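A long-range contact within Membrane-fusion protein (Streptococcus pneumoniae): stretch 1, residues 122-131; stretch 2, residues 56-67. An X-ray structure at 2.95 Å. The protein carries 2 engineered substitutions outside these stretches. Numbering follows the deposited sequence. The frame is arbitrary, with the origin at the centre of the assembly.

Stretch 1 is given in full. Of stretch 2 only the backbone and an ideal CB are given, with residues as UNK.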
# COMPACT_ATOMS: atom_id res chain seq x y z
N ALA B 122 -22.04 19.25 -25.42
CA ALA B 122 -21.82 17.83 -25.65
C ALA B 122 -20.68 17.59 -26.64
O ALA B 122 -19.87 16.67 -26.45
CB ALA B 122 -23.11 17.18 -26.15
N ARG B 123 -20.60 18.41 -27.69
CA ARG B 123 -19.51 18.24 -28.65
C ARG B 123 -18.17 18.64 -28.05
O ARG B 123 -17.14 18.06 -28.41
CB ARG B 123 -19.80 19.03 -29.93
CG ARG B 123 -19.38 20.50 -29.89
CD ARG B 123 -18.96 21.01 -31.25
NE ARG B 123 -18.17 20.03 -31.99
CZ ARG B 123 -16.87 19.82 -31.79
NH1 ARG B 123 -16.21 20.52 -30.87
NH2 ARG B 123 -16.23 18.91 -32.51
N ALA B 124 -18.15 19.62 -27.14
CA ALA B 124 -16.90 19.97 -26.47
C ALA B 124 -16.44 18.85 -25.56
O ALA B 124 -15.24 18.51 -25.53
CB ALA B 124 -17.07 21.27 -25.70
N ASP B 125 -17.36 18.25 -24.80
CA ASP B 125 -17.03 17.08 -24.00
C ASP B 125 -16.52 15.95 -24.88
O ASP B 125 -15.57 15.24 -24.51
CB ASP B 125 -18.25 16.63 -23.19
CG ASP B 125 -18.66 17.64 -22.13
OD1 ASP B 125 -17.80 18.44 -21.70
OD2 ASP B 125 -19.84 17.62 -21.73
N ALA B 126 -17.13 15.76 -26.05
CA ALA B 126 -16.69 14.70 -26.95
C ALA B 126 -15.28 14.96 -27.46
O ALA B 126 -14.47 14.04 -27.60
CB ALA B 126 -17.67 14.55 -28.11
N ALA B 127 -14.96 16.23 -27.75
CA ALA B 127 -13.61 16.57 -28.20
C ALA B 127 -12.59 16.30 -27.10
O ALA B 127 -11.56 15.66 -27.33
CB ALA B 127 -13.56 18.03 -28.64
N ALA B 128 -12.87 16.79 -25.88
CA ALA B 128 -11.96 16.56 -24.77
C ALA B 128 -11.75 15.07 -24.53
O ALA B 128 -10.61 14.61 -24.35
CB ALA B 128 -12.50 17.24 -23.50
N GLN B 129 -12.83 14.29 -24.52
CA GLN B 129 -12.72 12.85 -24.39
C GLN B 129 -11.84 12.26 -25.49
O GLN B 129 -11.00 11.38 -25.23
CB GLN B 129 -14.11 12.22 -24.41
CG GLN B 129 -14.14 10.71 -24.62
CD GLN B 129 -15.55 10.15 -24.68
OE1 GLN B 129 -16.52 10.84 -24.37
NE2 GLN B 129 -15.67 8.88 -25.08
N LEU B 130 -12.01 12.76 -26.72
CA LEU B 130 -11.21 12.26 -27.84
C LEU B 130 -9.73 12.49 -27.60
O LEU B 130 -8.93 11.55 -27.70
CB LEU B 130 -11.65 12.94 -29.14
CG LEU B 130 -10.77 12.59 -30.34
CD1 LEU B 130 -11.05 11.17 -30.83
CD2 LEU B 130 -10.96 13.60 -31.47
N SER B 131 -9.34 13.73 -27.27
CA SER B 131 -7.92 14.00 -27.06
C SER B 131 -7.37 13.24 -25.85
O SER B 131 -6.20 12.84 -25.86
CB SER B 131 -7.69 15.50 -26.90
OG SER B 131 -8.64 16.08 -26.02
N UNK B 56 -11.90 5.06 -30.55
CA UNK B 56 -13.01 4.84 -31.47
C UNK B 56 -14.31 5.39 -30.89
O UNK B 56 -15.01 6.18 -31.54
CB UNK B 56 -13.16 3.35 -31.78
N UNK B 57 -14.66 4.98 -29.67
CA UNK B 57 -15.88 5.46 -29.04
C UNK B 57 -15.89 6.98 -28.92
O UNK B 57 -16.96 7.60 -29.00
CB UNK B 57 -16.04 4.82 -27.66
N UNK B 58 -14.72 7.59 -28.75
CA UNK B 58 -14.66 9.04 -28.67
C UNK B 58 -14.94 9.68 -30.02
O UNK B 58 -15.70 10.65 -30.11
CB UNK B 58 -13.29 9.49 -28.15
N UNK B 59 -14.33 9.16 -31.09
CA UNK B 59 -14.61 9.67 -32.42
C UNK B 59 -16.09 9.52 -32.76
O UNK B 59 -16.69 10.42 -33.35
CB UNK B 59 -13.75 8.95 -33.46
N UNK B 60 -16.70 8.40 -32.37
CA UNK B 60 -18.14 8.24 -32.55
C UNK B 60 -18.92 9.22 -31.69
O UNK B 60 -20.04 9.61 -32.06
CB UNK B 60 -18.56 6.81 -32.22
N UNK B 61 -18.36 9.63 -30.55
CA UNK B 61 -19.00 10.68 -29.76
C UNK B 61 -19.01 12.00 -30.52
O UNK B 61 -20.02 12.72 -30.52
CB UNK B 61 -18.29 10.85 -28.42
N UNK B 62 -17.90 12.34 -31.19
CA UNK B 62 -17.88 13.57 -31.99
C UNK B 62 -18.81 13.43 -33.19
O UNK B 62 -19.46 14.40 -33.61
CB UNK B 62 -16.46 13.89 -32.45
N UNK B 63 -18.89 12.23 -33.76
CA UNK B 63 -19.78 11.98 -34.89
C UNK B 63 -21.24 12.22 -34.50
O UNK B 63 -21.93 13.05 -35.10
CB UNK B 63 -19.60 10.55 -35.40
N UNK B 64 -21.70 11.51 -33.47
CA UNK B 64 -23.07 11.66 -33.00
C UNK B 64 -23.36 13.09 -32.54
O UNK B 64 -24.46 13.60 -32.76
CB UNK B 64 -23.34 10.68 -31.86
N UNK B 65 -22.37 13.75 -31.93
CA UNK B 65 -22.56 15.14 -31.53
C UNK B 65 -22.79 16.04 -32.74
O UNK B 65 -23.71 16.87 -32.74
CB UNK B 65 -21.35 15.63 -30.73
N UNK B 66 -21.97 15.88 -33.78
CA UNK B 66 -22.15 16.65 -35.00
C UNK B 66 -23.52 16.39 -35.61
O UNK B 66 -24.24 17.32 -36.00
CB UNK B 66 -21.05 16.32 -36.01
N UNK B 67 -23.91 15.11 -35.70
CA UNK B 67 -25.24 14.77 -36.18
C UNK B 67 -26.32 15.49 -35.39
O UNK B 67 -27.30 15.98 -35.96
CB UNK B 67 -25.46 13.26 -36.11

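Both stretches are helical throughout, and their axes approach to 8.3 Å with 161° between N-to-C directions, a nearly antiparallel pair. The helical backbone disfavours proline, which has no NH for the helix bonds, but selects little else, so the evidence lies in the CB directions and in what stretch 1 places opposite them.

Position 56 has no atom of stretch 1 within 5.5 Å of its ideal CB, which points away; any polar residue would serve. It is Asp56. At 57 CA-to-CB runs sideways, with CB 4.8 Å from Gln129 NE2, so a small or polar side chain is suitable. Ser57 fits, but its OG stays 3.9 Å from Gln129 NE2, and no hydrogen bond forms.

Position 58 is the most restrictive. Its CB points toward stretch 1 and lies 3.5 Å from Leu130 CA and 3.8 Å from Gln129 CG, so little room is left beyond it; alanine or perhaps serine would suit, and glycine would fit at a cost in helix stability. Ala58 is found, its CB also 3.9 Å from Leu130 CD1, an apolar contact.

At 59 CB points away, 4.4 Å from Leu130 CD1, and many residues are possible. Ser59 turns its OG back to its own helix, donating to Asp56 O at 2.6 Å. Position 60, out of reach, is open; it is Arg60.

Position 61 points toward stretch 1, its CB 3.8 Å from Ala126 CB and 4.4 Å from Gln129 OE1. A small apolar residue is favoured, and Ala61 makes a methyl-to-methyl contact with Ala126.

At 62 CB lies sideways, 4.6 Å from Ala126 CB and 5.0 Å from Arg123 NH2. This wider spacing admits valine, isoleucine, leucine or threonine. Val62, chi1 t, places CG2 4.0 Å from Ala126 CB and 4.4 Å from Leu130 CB, while CG1 approaches Arg123 NH2 at 3.6 Å.

Position 63, also out of reach, holds Ala63. Position 64 is sideways with nothing near its CB; a long polar chain is possible, and Arg64 makes no contact with stretch 1.

At 65 CB again points toward stretch 1, 3.8 Å from Arg123 CA and 4.6 Å from Ala126 CB, favouring a small residue. Ala65 fits, its CB 3.8 Å from Arg123 CB as well, a methyl packed on the start of the Arg123 side chain.

Position 66 has an empty CB environment, but the Arg123 guanidinium nearby makes an acid plausible, with glutamine or asparagine as alternatives. Asp66 brings OD1 to 3.9 Å from Arg123 NE, near the guanidinium plane at its edge, a long salt bridge. Position 67, out of reach, is Arg67.

Stretch 2, residues 56-67: DSASRAVARADR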
# COMPACT_ATOMS: atom_id res chain seq x y z
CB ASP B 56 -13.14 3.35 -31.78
CG ASP B 56 -12.01 2.83 -32.65
OD1 ASP B 56 -11.40 3.65 -33.38
OD2 ASP B 56 -11.73 1.62 -32.61
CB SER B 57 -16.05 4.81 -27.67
OG SER B 57 -16.88 5.59 -26.82
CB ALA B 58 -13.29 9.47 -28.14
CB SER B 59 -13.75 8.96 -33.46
OG SER B 59 -13.63 7.58 -33.18
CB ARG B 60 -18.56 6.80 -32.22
CG ARG B 60 -17.89 5.76 -33.09
CD ARG B 60 -18.67 4.46 -33.10
NE ARG B 60 -18.68 3.83 -31.79
CZ ARG B 60 -17.73 3.03 -31.34
NH1 ARG B 60 -16.68 2.76 -32.10
NH2 ARG B 60 -17.82 2.49 -30.13
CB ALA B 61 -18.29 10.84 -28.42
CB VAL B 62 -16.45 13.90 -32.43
CG1 VAL B 62 -16.36 15.36 -32.87
CG2 VAL B 62 -15.47 13.63 -31.29
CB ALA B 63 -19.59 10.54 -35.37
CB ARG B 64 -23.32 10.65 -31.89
CG ARG B 64 -24.52 10.90 -31.00
CD ARG B 64 -24.71 9.75 -30.02
NE ARG B 64 -23.46 9.06 -29.71
CZ ARG B 64 -22.57 9.49 -28.82
NH1 ARG B 64 -22.79 10.61 -28.14
NH2 ARG B 64 -21.46 8.80 -28.60
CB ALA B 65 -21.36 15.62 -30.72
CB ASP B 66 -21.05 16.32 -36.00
CG ASP B 66 -19.71 16.93 -35.62
OD1 ASP B 66 -19.71 17.94 -34.89
OD2 ASP B 66 -18.67 16.40 -36.06
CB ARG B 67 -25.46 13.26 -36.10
CG ARG B 67 -24.70 12.43 -37.11
CD ARG B 67 -25.29 11.04 -37.22
NE ARG B 67 -25.45 10.42 -35.91
CZ ARG B 67 -24.76 9.36 -35.50
NH1 ARG B 67 -23.87 8.79 -36.30
NH2 ARG B 67 -24.97 8.86 -34.28
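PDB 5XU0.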